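Local atomic coordinates of oxidoreductase YdhF (Escherichia coli, PDB entry 1OG6), a protein that binds NADPH and, as a member of the aldo-keto reductase family, probably works as an NADPH-dependent oxidoreductase. Residues Leu230-Val233 / Ala234-Asn238. Sequence-based numbering, arbitrary orientation.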
loop_
_atom_site.group_PDB
_atom_site.type_symbol
_atom_site.label_atom_id
_atom_site.label_comp_id
_atom_site.label_asym_id
_atom_site.label_seq_id
_atom_site.Cartn_x
_atom_site.Cartn_y
_atom_site.Cartn_z
ATOM N N LEU C 230 -30.974 7.459 -5.931
ATOM C CA LEU C 230 -31.184 6.258 -6.717
ATOM C C LEU C 230 -32.543 6.298 -7.396
ATOM O O LEU C 230 -32.659 5.963 -8.567
ATOM C CB LEU C 230 -31.079 5.023 -5.834
ATOM C CG LEU C 230 -29.666 4.700 -5.358
ATOM C CD1 LEU C 230 -29.709 3.495 -4.452
ATOM C CD2 LEU C 230 -28.771 4.429 -6.542
ATOM N N ALA C 231 -33.572 6.714 -6.668
ATOM C CA ALA C 231 -34.912 6.785 -7.243
ATOM C C ALA C 231 -34.940 7.738 -8.428
ATOM O O ALA C 231 -35.575 7.448 -9.442
ATOM C CB ALA C 231 -35.903 7.231 -6.204
ATOM N N VAL C 232 -34.257 8.878 -8.294
ATOM C CA VAL C 232 -34.196 9.866 -9.367
ATOM C C VAL C 232 -33.584 9.213 -10.585
ATOM O O VAL C 232 -34.223 9.121 -11.637
ATOM C CB VAL C 232 -33.317 11.062 -9.001
ATOM C CG1 VAL C 232 -33.123 11.945 -10.205
ATOM C CG2 VAL C 232 -33.951 11.846 -7.890
ATOM N N VAL C 233 -32.342 8.755 -10.444
ATOM C CA VAL C 233 -31.660 8.110 -11.558
ATOM C C VAL C 233 -32.511 6.969 -12.126
ATOM O O VAL C 233 -32.558 6.768 -13.337
ATOM C CB VAL C 233 -30.274 7.558 -11.135
ATOM C CG1 VAL C 233 -29.632 6.835 -12.293
ATOM C CG2 VAL C 233 -29.373 8.689 -10.689
ATOM N N ALA C 234 -33.196 6.237 -11.250
ATOM C CA ALA C 234 -34.026 5.119 -11.674
ATOM C C ALA C 234 -34.993 5.561 -12.752
ATOM O O ALA C 234 -35.263 4.823 -13.692
ATOM C CB ALA C 234 -34.787 4.556 -10.497
ATOM N N GLU C 235 -35.512 6.775 -12.619
ATOM C CA GLU C 235 -36.456 7.300 -13.593
ATOM C C GLU C 235 -35.739 7.678 -14.874
ATOM O O GLU C 235 -36.293 7.535 -15.960
ATOM C CB GLU C 235 -37.177 8.520 -13.027
ATOM C CG GLU C 235 -38.241 9.075 -13.952
ATOM C CD GLU C 235 -38.806 10.395 -13.464
ATOM O OE1 GLU C 235 -39.462 10.401 -12.402
ATOM O OE2 GLU C 235 -38.589 11.425 -14.141
ATOM N N GLU C 236 -34.503 8.152 -14.740
ATOM C CA GLU C 236 -33.676 8.550 -15.883
ATOM C C GLU C 236 -33.184 7.362 -16.722
ATOM O O GLU C 236 -32.983 7.482 -17.933
ATOM C CB GLU C 236 -32.481 9.360 -15.385
ATOM C CG GLU C 236 -32.834 10.778 -15.014
ATOM C CD GLU C 236 -31.772 11.452 -14.178
ATOM O OE1 GLU C 236 -30.574 11.225 -14.426
ATOM O OE2 GLU C 236 -32.144 12.223 -13.274
ATOM N N LEU C 237 -32.981 6.222 -16.064
ATOM C CA LEU C 237 -32.522 5.001 -16.723
ATOM C C LEU C 237 -33.734 4.144 -17.063
ATOM O O LEU C 237 -33.629 3.183 -17.817
ATOM C CB LEU C 237 -31.596 4.206 -15.794
ATOM C CG LEU C 237 -30.262 4.796 -15.350
ATOM C CD1 LEU C 237 -29.611 3.885 -14.339
ATOM C CD2 LEU C 237 -29.359 4.968 -16.544
ATOM N N ASN C 238 -34.882 4.502 -16.500
ATOM C CA ASN C 238 -36.122 3.766 -16.721
ATOM C C ASN C 238 -36.033 2.401 -16.051
ATOM O O ASN C 238 -36.619 1.433 -16.530
ATOM C CB ASN C 238 -36.390 3.590 -18.221
ATOM C CG ASN C 238 -36.703 4.907 -18.922
ATOM O OD1 ASN C 238 -36.588 5.013 -20.150
ATOM N ND2 ASN C 238 -37.113 5.916 -18.147
#
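Val233 and Leu237, one turn apart near the C-terminal end of helix 224-237, run alongside each other, with CG1 of Val233 3.6 Å from CD1 of Leu237. The helix closes in a Schellman motif on the periphery of the aldo-keto reductase barrel. Val233 holds CG1 anti to its amide nitrogen (chi1 177°), which puts this methyl beside its own carbonyl carbon and turned toward the branch of Leu237. One residue back, Val232 and Glu236 are likewise flank to flank, and the valine CG1 meets the carboxylate at OE2. The other carboxylate oxygen, OE1, is gripped from helix 282-293 by a salt bridge to Arg287 and a hydrogen bond from Gln284; that helix also packs on Val233 and Leu237. Deeper in, Leu230 reaches Ile288 as well as Val245 and Val246 of helix 242-251, so this face packs on both helices, while the side bearing Ala231, Val232 and Glu235 is exposed.

Behind the side chains, Ala234 N bonds to Leu230 O at 2.7 Å and Leu237 N to Val233 O at 2.8 Å, the latter donor nearly in line with the carbonyl (173°). Val232 O is shared: Glu236 N lies in its carbonyl plane at 3.3 Å, whereas Glu235 N sits above that plane at 2.9 Å. Asn238, with positive phi (69°), ends the helix, its N making a weak 3.4 Å bond to Glu235 O.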